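Local coordinates for protein vaginolysin (PDB 5IMY) that is a cholesterol-dependent cytolysin that probably recognises cholesterol in host membranes and lyses cells by forming pores, at residues K36-I47 and E359-I370; G262-D270 and I326-G336. One frame throughout, in Å; residues are numbered along the deposited sequence.

Interaction 1. Residues K36-I47 and E359-I370; sequences KTNILARHGETI and EVATLQSNSDYI
Arg-42 and Ser-365 face each other across a short parallel pairing between strand 41-43 and the long strand 363-389, whose other neighbour here is strand 62-76 of the same mixed sheet. Arg-42 bonds to the residues flanking Ser-365, as parallel pairing requires: its N donates to Gln-364 O at 2.6 Å and its O accepts from Asn-366 N at 3.3 Å. Along the side chain, CB lies 3.8 Å from Gln-364 O. With CG anti to the backbone N (chi1 173°) and a bend at chi3 (54°), the chain turns back over Ser-365, whose CB sits over one guanidinium face, offset toward the rim. NE and CZ each lie 3.4 Å from Ser-365 OG. NH2 comes within 3.0 Å of Ser-365 OG, but like NE at a poor angle for bonding; its hydrogen bond goes instead to Lys-181 O.

Past the end of strand 41-43, Asp-368 N donates to Glu-45 O, while its OD2 receives Ile-47 N through the anti lone pair at 3.2 Å. Leu-40 CD1 packs on Ala-361 CB and Leu-363 CD1 at the other end, where a water bridges Lys-36 O and Thr-362 N. Main-chain bonds thus set the register, while Arg-42 ties the pair to helix 177-184.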
loop_
_atom_site.group_PDB
_atom_site.type_symbol
_atom_site.label_atom_id
_atom_site.label_comp_id
_atom_site.label_asym_id
_atom_site.label_seq_id
_atom_site.Cartn_x
_atom_site.Cartn_y
_atom_site.Cartn_z
ATOM N N LYS A 36 18.568 35.750 -6.400
ATOM C CA LYS A 36 17.254 36.222 -5.978
ATOM C C LYS A 36 16.396 35.122 -5.363
ATOM O O LYS A 36 15.324 35.434 -4.832
ATOM C CB LYS A 36 16.448 36.843 -7.128
ATOM C CG LYS A 36 17.162 37.048 -8.464
ATOM C CD LYS A 36 16.199 37.599 -9.518
ATOM C CE LYS A 36 14.943 36.740 -9.637
ATOM N NZ LYS A 36 15.222 35.274 -9.566
ATOM N N THR A 37 16.811 33.855 -5.425
ATOM C CA THR A 37 16.039 32.799 -4.776
ATOM C C THR A 37 16.467 32.612 -3.323
ATOM O O THR A 37 15.674 32.830 -2.403
ATOM C CB THR A 37 16.169 31.475 -5.537
ATOM O OG1 THR A 37 15.851 31.675 -6.919
ATOM C CG2 THR A 37 15.211 30.446 -4.944
ATOM N N ASN A 38 17.718 32.203 -3.100
ATOM C CA ASN A 38 18.169 31.935 -1.740
ATOM C C ASN A 38 18.195 33.185 -0.872
ATOM O O ASN A 38 18.312 33.063 0.352
ATOM C CB ASN A 38 19.556 31.290 -1.756
ATOM C CG ASN A 38 19.500 29.801 -2.042
ATOM O OD1 ASN A 38 19.380 28.987 -1.126
ATOM N ND2 ASN A 38 19.582 29.438 -3.317
ATOM N N ILE A 39 18.086 34.377 -1.465
ATOM C CA ILE A 39 18.114 35.594 -0.664
ATOM C C ILE A 39 16.851 35.711 0.180
ATOM O O ILE A 39 16.873 36.313 1.259
ATOM C CB ILE A 39 18.308 36.826 -1.570
ATOM C CG1 ILE A 39 18.688 38.054 -0.738
ATOM C CG2 ILE A 39 17.046 37.123 -2.376
ATOM C CD1 ILE A 39 20.068 37.971 -0.113
ATOM N N LEU A 40 15.736 35.146 -0.289
ATOM C CA LEU A 40 14.458 35.224 0.407
ATOM C C LEU A 40 13.913 33.838 0.740
ATOM O O LEU A 40 12.701 33.658 0.878
ATOM C CB LEU A 40 13.443 36.009 -0.425
ATOM C CG LEU A 40 13.612 37.531 -0.452
ATOM C CD1 LEU A 40 12.701 38.145 -1.502
ATOM C CD2 LEU A 40 13.329 38.131 0.917
ATOM N N ALA A 41 14.793 32.851 0.881
ATOM C CA ALA A 41 14.378 31.493 1.205
ATOM C C ALA A 41 14.428 31.261 2.709
ATOM O O ALA A 41 15.351 31.716 3.392
ATOM C CB ALA A 41 15.266 30.474 0.489
ATOM N N ARG A 42 13.426 30.549 3.218
ATOM C CA ARG A 42 13.326 30.197 4.625
ATOM C C ARG A 42 13.361 28.680 4.763
ATOM O O ARG A 42 12.910 27.951 3.876
ATOM C CB ARG A 42 12.036 30.769 5.242
ATOM C CG ARG A 42 11.749 30.326 6.672
ATOM C CD ARG A 42 10.757 31.266 7.359
ATOM N NE ARG A 42 9.517 31.441 6.599
ATOM C CZ ARG A 42 8.384 30.777 6.822
ATOM N NH1 ARG A 42 8.302 29.871 7.788
ATOM N NH2 ARG A 42 7.318 31.023 6.070
ATOM N N HIS A 43 13.916 28.207 5.879
ATOM C CA HIS A 43 14.085 26.777 6.113
ATOM C C HIS A 43 13.657 26.440 7.532
ATOM O O HIS A 43 14.108 27.078 8.487
ATOM C CB HIS A 43 15.540 26.347 5.883
ATOM C CG HIS A 43 15.985 26.454 4.458
ATOM N ND1 HIS A 43 16.459 27.628 3.910
ATOM C CD2 HIS A 43 16.029 25.533 3.465
ATOM C CE1 HIS A 43 16.775 27.425 2.643
ATOM N NE2 HIS A 43 16.523 26.162 2.348
ATOM N N GLY A 44 12.798 25.436 7.663
ATOM C CA GLY A 44 12.293 24.997 8.951
ATOM C C GLY A 44 13.112 23.875 9.548
ATOM O O GLY A 44 14.313 23.742 9.291
ATOM N N GLU A 45 12.452 23.051 10.359
ATOM C CA GLU A 45 13.124 21.945 11.021
ATOM C C GLU A 45 13.392 20.808 10.039
ATOM O O GLU A 45 12.776 20.710 8.974
ATOM C CB GLU A 45 12.289 21.423 12.192
ATOM C CG GLU A 45 10.957 20.802 11.784
ATOM C CD GLU A 45 10.252 20.122 12.942
ATOM O OE1 GLU A 45 10.924 19.383 13.696
ATOM O OE2 GLU A 45 9.030 20.328 13.103
ATOM N N THR A 46 14.328 19.941 10.415
ATOM C CA THR A 46 14.634 18.735 9.661
ATOM C C THR A 46 14.211 17.508 10.460
ATOM O O THR A 46 14.211 17.520 11.694
ATOM C CB THR A 46 16.127 18.645 9.327
ATOM O OG1 THR A 46 16.349 17.558 8.419
ATOM C CG2 THR A 46 16.961 18.425 10.589
ATOM N N ILE A 47 13.845 16.449 9.739
ATOM C CA ILE A 47 13.361 15.219 10.354
ATOM C C ILE A 47 13.838 14.044 9.516
ATOM O O ILE A 47 13.995 14.150 8.297
ATOM C CB ILE A 47 11.819 15.216 10.485
ATOM C CG1 ILE A 47 11.347 16.306 11.451
ATOM C CG2 ILE A 47 11.321 13.863 10.969
ATOM C CD1 ILE A 47 9.876 16.622 11.334
ATOM N N GLU A 359 11.736 43.036 -11.132
ATOM C CA GLU A 359 11.182 41.691 -11.180
ATOM C C GLU A 359 10.474 41.360 -9.875
ATOM O O GLU A 359 10.986 41.634 -8.786
ATOM C CB GLU A 359 12.284 40.664 -11.446
ATOM C CG GLU A 359 12.443 40.289 -12.912
ATOM C CD GLU A 359 13.724 39.523 -13.181
ATOM O OE1 GLU A 359 14.298 38.963 -12.224
ATOM O OE2 GLU A 359 14.159 39.484 -14.352
ATOM N N VAL A 360 9.283 40.770 -9.993
ATOM C CA VAL A 360 8.557 40.326 -8.812
ATOM C C VAL A 360 9.423 39.348 -8.031
ATOM O O VAL A 360 10.048 38.445 -8.601
ATOM C CB VAL A 360 7.217 39.689 -9.216
ATOM C CG1 VAL A 360 6.475 39.167 -7.991
ATOM C CG2 VAL A 360 6.358 40.696 -9.975
ATOM N N ALA A 361 9.464 39.529 -6.714
ATOM C CA ALA A 361 10.262 38.688 -5.834
ATOM C C ALA A 361 9.382 37.625 -5.190
ATOM O O ALA A 361 8.234 37.893 -4.822
ATOM C CB ALA A 361 10.943 39.526 -4.751
ATOM N N THR A 362 9.926 36.419 -5.060
ATOM C CA THR A 362 9.212 35.295 -4.475
ATOM C C THR A 362 9.919 34.836 -3.207
ATOM O O THR A 362 11.147 34.906 -3.102
ATOM C CB THR A 362 9.111 34.121 -5.458
ATOM O OG1 THR A 362 10.424 33.684 -5.826
ATOM C CG2 THR A 362 8.343 34.528 -6.707
ATOM N N LEU A 363 9.129 34.362 -2.247
ATOM C CA LEU A 363 9.639 33.842 -0.984
ATOM C C LEU A 363 9.482 32.329 -0.976
ATOM O O LEU A 363 8.370 31.816 -1.140
ATOM C CB LEU A 363 8.907 34.462 0.205
ATOM C CG LEU A 363 9.416 35.835 0.650
ATOM C CD1 LEU A 363 9.062 36.907 -0.370
ATOM C CD2 LEU A 363 8.871 36.192 2.024
ATOM N N GLN A 364 10.592 31.624 -0.784
ATOM C CA GLN A 364 10.598 30.170 -0.707
ATOM C C GLN A 364 10.614 29.759 0.760
ATOM O O GLN A 364 11.492 30.184 1.519
ATOM C CB GLN A 364 11.802 29.588 -1.446
ATOM C CG GLN A 364 12.032 28.102 -1.198
ATOM C CD GLN A 364 13.129 27.528 -2.073
ATOM O OE1 GLN A 364 13.023 27.523 -3.299
ATOM N NE2 GLN A 364 14.195 27.045 -1.444
ATOM N N SER A 365 9.642 28.943 1.156
ATOM C CA SER A 365 9.571 28.406 2.507
ATOM C C SER A 365 9.420 26.898 2.418
ATOM O O SER A 365 8.594 26.399 1.647
ATOM C CB SER A 365 8.401 29.012 3.285
ATOM O OG SER A 365 8.577 30.408 3.448
ATOM N N ASN A 366 10.221 26.175 3.197
ATOM C CA ASN A 366 10.123 24.727 3.234
ATOM C C ASN A 366 10.370 24.240 4.652
ATOM O O ASN A 366 11.078 24.880 5.433
ATOM C CB ASN A 366 11.112 24.060 2.265
ATOM C CG ASN A 366 12.534 24.053 2.790
ATOM O OD1 ASN A 366 13.000 25.032 3.374
ATOM N ND2 ASN A 366 13.232 22.942 2.585
ATOM N N SER A 367 9.772 23.097 4.975
ATOM C CA SER A 367 9.890 22.521 6.305
ATOM C C SER A 367 9.532 21.046 6.237
ATOM O O SER A 367 8.589 20.662 5.541
ATOM C CB SER A 367 8.976 23.235 7.306
ATOM O OG SER A 367 8.931 22.530 8.530
ATOM N N ASP A 368 10.293 20.228 6.956
ATOM C CA ASP A 368 9.944 18.827 7.109
ATOM C C ASP A 368 8.842 18.679 8.148
ATOM O O ASP A 368 8.713 19.491 9.069
ATOM C CB ASP A 368 11.164 18.001 7.524
ATOM C CG ASP A 368 12.168 17.835 6.399
ATOM O OD1 ASP A 368 11.820 18.136 5.238
ATOM O OD2 ASP A 368 13.302 17.392 6.678
ATOM N N TYR A 369 8.040 17.633 7.987
ATOM C CA TYR A 369 6.963 17.354 8.923
ATOM C C TYR A 369 6.489 15.928 8.699
ATOM O O TYR A 369 6.669 15.352 7.623
ATOM C CB TYR A 369 5.801 18.340 8.757
ATOM C CG TYR A 369 5.000 18.114 7.498
ATOM C CD1 TYR A 369 3.766 17.483 7.539
ATOM C CD2 TYR A 369 5.486 18.523 6.263
ATOM C CE1 TYR A 369 3.033 17.271 6.390
ATOM C CE2 TYR A 369 4.761 18.315 5.108
ATOM C CZ TYR A 369 3.536 17.688 5.175
ATOM O OH TYR A 369 2.812 17.479 4.025
ATOM N N ILE A 370 5.879 15.368 9.735
ATOM C CA ILE A 370 5.302 14.033 9.688
ATOM C C ILE A 370 3.812 14.184 9.427
ATOM O O ILE A 370 3.097 14.802 10.222
ATOM C CB ILE A 370 5.570 13.268 10.996
ATOM C CG1 ILE A 370 7.006 12.737 11.009
ATOM C CG2 ILE A 370 4.578 12.117 11.192
ATOM C CD1 ILE A 370 7.860 13.318 12.105
HETATM O O HOH W 1 12.923 35.966 -6.008
#

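Interaction 2. Residues G262-D270 and I326-G336; sequences GRSMYVKFD and IDTLKALIQEG
Leu-329 has CG anti to the backbone N (chi1 174°), which sends its two methyls from helix 326-335 toward Phe-269 and Val-267 of strand 263-270. CD2 of Leu-329 meets Phe-269 CZ at 3.6 Å, in the plane of the ring at its edge. The other branch, CD1, reaches Val-267 CG2 at 3.9 Å, so the forked end of one leucine spans two strand residues. Ile-326 adds its CD1 at the ring edge, 3.7 Å from Phe-269 CE1, and Met-265 extends the apolar row, its SD 4.3 Å from Leu-332 CB.

Arg-263, extended from CG to NE, carries its guanidinium to the last helical turn, where NH1 donates to Leu-332 O at 2.9 Å. The bond is bent (138° at the hydrogen), and NH2 adds a weak second one. Gly-336 N, over one guanidinium face, bonds Ile-333 O instead, so a positive group meets a C-terminal carbonyl, which probably suits the helix end. NH1 also donates a weak hydrogen bond to Gln-216 OE1.

Strand 263-271 lies between 208-223 and 305-311 in what is probably the core antiparallel sheet of the pore-forming domain of cholesterol-dependent cytolysins, with the helix packed against its Met-265, Val-267 and Phe-269 side.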
loop_
_atom_site.group_PDB
_atom_site.type_symbol
_atom_site.label_atom_id
_atom_site.label_comp_id
_atom_site.label_asym_id
_atom_site.label_seq_id
_atom_site.Cartn_x
_atom_site.Cartn_y
_atom_site.Cartn_z
ATOM N N GLY A 262 -9.400 44.098 -0.182
ATOM C CA GLY A 262 -10.621 43.325 -0.174
ATOM C C GLY A 262 -10.925 42.658 1.148
ATOM O O GLY A 262 -10.955 43.316 2.193
ATOM N N ARG A 263 -11.155 41.347 1.110
ATOM C CA ARG A 263 -11.628 40.602 2.267
ATOM C C ARG A 263 -10.828 39.314 2.384
ATOM O O ARG A 263 -10.665 38.592 1.396
ATOM C CB ARG A 263 -13.124 40.303 2.128
ATOM C CG ARG A 263 -13.851 40.022 3.427
ATOM C CD ARG A 263 -15.338 40.280 3.256
ATOM N NE ARG A 263 -16.146 39.586 4.255
ATOM C CZ ARG A 263 -16.586 38.337 4.132
ATOM N NH1 ARG A 263 -16.296 37.623 3.050
ATOM N NH2 ARG A 263 -17.319 37.797 5.096
ATOM N N SER A 264 -10.328 39.035 3.585
ATOM C CA SER A 264 -9.478 37.880 3.834
ATOM C C SER A 264 -9.956 37.152 5.081
ATOM O O SER A 264 -10.351 37.786 6.064
ATOM C CB SER A 264 -8.014 38.304 4.006
ATOM O OG SER A 264 -7.226 37.242 4.516
ATOM N N MET A 265 -9.918 35.822 5.040
ATOM C CA MET A 265 -10.310 35.027 6.194
ATOM C C MET A 265 -9.630 33.667 6.144
ATOM O O MET A 265 -9.269 33.171 5.073
ATOM C CB MET A 265 -11.831 34.846 6.264
ATOM C CG MET A 265 -12.437 34.129 5.070
ATOM S SD MET A 265 -14.176 33.736 5.333
ATOM C CE MET A 265 -14.494 32.729 3.894
ATOM N N TYR A 266 -9.471 33.070 7.322
ATOM C CA TYR A 266 -8.957 31.718 7.476
ATOM C C TYR A 266 -10.084 30.801 7.932
ATOM O O TYR A 266 -10.869 31.163 8.813
ATOM C CB TYR A 266 -7.811 31.679 8.490
ATOM C CG TYR A 266 -6.469 32.063 7.913
ATOM C CD1 TYR A 266 -5.619 31.098 7.394
ATOM C CD2 TYR A 266 -6.052 33.386 7.887
ATOM C CE1 TYR A 266 -4.391 31.437 6.864
ATOM C CE2 TYR A 266 -4.822 33.736 7.359
ATOM C CZ TYR A 266 -3.996 32.757 6.849
ATOM O OH TYR A 266 -2.769 33.093 6.320
ATOM N N VAL A 267 -10.156 29.613 7.337
ATOM C CA VAL A 267 -11.233 28.667 7.603
ATOM C C VAL A 267 -10.628 27.323 7.974
ATOM O O VAL A 267 -9.716 26.838 7.294
ATOM C CB VAL A 267 -12.172 28.513 6.392
ATOM C CG1 VAL A 267 -13.345 27.612 6.746
ATOM C CG2 VAL A 267 -12.665 29.875 5.924
ATOM N N LYS A 268 -11.139 26.721 9.044
ATOM C CA LYS A 268 -10.747 25.384 9.472
ATOM C C LYS A 268 -11.907 24.431 9.220
ATOM O O LYS A 268 -12.983 24.593 9.806
ATOM C CB LYS A 268 -10.358 25.372 10.950
ATOM C CG LYS A 268 -10.029 23.981 11.498
ATOM C CD LYS A 268 -9.781 23.996 13.003
ATOM C CE LYS A 268 -11.061 24.254 13.790
ATOM N NZ LYS A 268 -10.826 24.294 15.259
ATOM N N PHE A 269 -11.690 23.451 8.348
ATOM C CA PHE A 269 -12.616 22.342 8.162
ATOM C C PHE A 269 -12.090 21.142 8.932
ATOM O O PHE A 269 -10.931 20.753 8.756
ATOM C CB PHE A 269 -12.759 21.963 6.687
ATOM C CG PHE A 269 -13.156 23.099 5.794
ATOM C CD1 PHE A 269 -14.475 23.266 5.414
ATOM C CD2 PHE A 269 -12.206 23.984 5.313
ATOM C CE1 PHE A 269 -14.844 24.305 4.582
ATOM C CE2 PHE A 269 -12.568 25.023 4.480
ATOM C CZ PHE A 269 -13.889 25.183 4.115
ATOM N N ASP A 270 -12.931 20.552 9.777
ATOM C CA ASP A 270 -12.569 19.300 10.420
ATOM C C ASP A 270 -13.799 18.419 10.565
ATOM O O ASP A 270 -14.932 18.903 10.620
ATOM C CB ASP A 270 -11.900 19.519 11.793
ATOM C CG ASP A 270 -12.809 20.202 12.798
ATOM O OD1 ASP A 270 -14.038 20.216 12.596
ATOM O OD2 ASP A 270 -12.287 20.718 13.811
ATOM N N ILE A 326 -20.697 23.757 5.988
ATOM C CA ILE A 326 -20.409 24.255 4.646
ATOM C C ILE A 326 -21.335 25.410 4.291
ATOM O O ILE A 326 -20.946 26.320 3.549
ATOM C CB ILE A 326 -20.511 23.108 3.620
ATOM C CG1 ILE A 326 -19.494 22.004 3.943
ATOM C CG2 ILE A 326 -20.301 23.627 2.198
ATOM C CD1 ILE A 326 -18.036 22.458 3.932
ATOM N N ASP A 327 -22.564 25.406 4.813
ATOM C CA ASP A 327 -23.484 26.501 4.520
ATOM C C ASP A 327 -23.088 27.779 5.250
ATOM O O ASP A 327 -23.361 28.879 4.757
ATOM C CB ASP A 327 -24.917 26.100 4.874
ATOM C CG ASP A 327 -25.605 25.342 3.753
ATOM O OD1 ASP A 327 -25.267 25.578 2.574
ATOM O OD2 ASP A 327 -26.488 24.510 4.053
ATOM N N THR A 328 -22.455 27.663 6.420
ATOM C CA THR A 328 -21.859 28.838 7.050
ATOM C C THR A 328 -20.797 29.443 6.143
ATOM O O THR A 328 -20.774 30.657 5.912
ATOM C CB THR A 328 -21.256 28.463 8.407
ATOM O OG1 THR A 328 -22.306 28.156 9.333
ATOM C CG2 THR A 328 -20.396 29.602 8.971
ATOM N N LEU A 329 -19.906 28.601 5.618
ATOM C CA LEU A 329 -18.870 29.069 4.705
ATOM C C LEU A 329 -19.476 29.788 3.506
ATOM O O LEU A 329 -19.124 30.936 3.214
ATOM C CB LEU A 329 -18.019 27.886 4.245
ATOM C CG LEU A 329 -16.970 28.157 3.164
ATOM C CD1 LEU A 329 -15.756 28.851 3.758
ATOM C CD2 LEU A 329 -16.583 26.863 2.472
ATOM N N LYS A 330 -20.397 29.127 2.800
ATOM C CA LYS A 330 -20.909 29.678 1.551
ATOM C C LYS A 330 -21.645 30.995 1.759
ATOM O O LYS A 330 -21.730 31.798 0.822
ATOM C CB LYS A 330 -21.821 28.659 0.866
ATOM C CG LYS A 330 -21.135 27.328 0.593
ATOM C CD LYS A 330 -21.528 26.730 -0.747
ATOM C CE LYS A 330 -20.942 27.519 -1.909
ATOM N NZ LYS A 330 -20.890 26.713 -3.161
ATOM N N ALA A 331 -22.175 31.242 2.959
ATOM C CA ALA A 331 -22.755 32.549 3.246
ATOM C C ALA A 331 -21.669 33.608 3.395
ATOM O O ALA A 331 -21.789 34.710 2.848
ATOM C CB ALA A 331 -23.612 32.479 4.509
ATOM N N LEU A 332 -20.599 33.289 4.129
ATOM C CA LEU A 332 -19.506 34.242 4.300
ATOM C C LEU A 332 -18.859 34.596 2.968
ATOM O O LEU A 332 -18.412 35.732 2.779
ATOM C CB LEU A 332 -18.462 33.674 5.262
ATOM C CG LEU A 332 -18.939 33.430 6.698
ATOM C CD1 LEU A 332 -17.879 32.684 7.493
ATOM C CD2 LEU A 332 -19.295 34.742 7.384
ATOM N N ILE A 333 -18.794 33.643 2.037
ATOM C CA ILE A 333 -18.245 33.932 0.714
ATOM C C ILE A 333 -19.114 34.952 -0.006
ATOM O O ILE A 333 -18.633 35.994 -0.466
ATOM C CB ILE A 333 -18.113 32.634 -0.107
ATOM C CG1 ILE A 333 -17.241 31.603 0.621
ATOM C CG2 ILE A 333 -17.550 32.929 -1.492
ATOM C CD1 ILE A 333 -15.917 32.135 1.125
ATOM N N GLN A 334 -20.413 34.667 -0.115
ATOM C CA GLN A 334 -21.306 35.495 -0.913
ATOM C C GLN A 334 -21.574 36.856 -0.286
ATOM O O GLN A 334 -22.109 37.734 -0.970
ATOM C CB GLN A 334 -22.627 34.760 -1.143
ATOM C CG GLN A 334 -23.220 34.976 -2.526
ATOM C CD GLN A 334 -22.305 34.484 -3.633
ATOM O OE1 GLN A 334 -21.512 33.562 -3.434
ATOM N NE2 GLN A 334 -22.403 35.104 -4.802
ATOM N N GLU A 335 -21.228 37.055 0.989
ATOM C CA GLU A 335 -21.364 38.379 1.586
ATOM C C GLU A 335 -20.289 39.331 1.079
ATOM O O GLU A 335 -20.522 40.543 1.003
ATOM C CB GLU A 335 -21.318 38.273 3.114
ATOM C CG GLU A 335 -21.050 39.592 3.846
ATOM C CD GLU A 335 -22.016 39.844 4.987
ATOM O OE1 GLU A 335 -23.229 39.599 4.807
ATOM O OE2 GLU A 335 -21.564 40.296 6.063
ATOM N N GLY A 336 -19.118 38.811 0.719
ATOM C CA GLY A 336 -18.024 39.649 0.271
ATOM C C GLY A 336 -17.686 39.461 -1.194
ATOM O O GLY A 336 -16.567 39.754 -1.622
#

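In the fold
Interactions 1 and 2 lie 29 Å apart between centres, and both segments of the second fall within the span of chain that separates the two segments of the first. Interaction 1 is partly buried and adds a short strand to the long strand 363-389 of the mixed sheet; backbone hydrogen bonds dominate, with polar and small apolar contacts at its ends, and a second subunit packs on Thr-37 and Gln-364. Interaction 2 is largely hidden from solvent and joins a strand of the antiparallel sheet to a helix of the same chain. In this pair, main-chain bonds set the register of interaction 1, while side chains carry the strand's half of interaction 2, including the one that reaches a helix carbonyl.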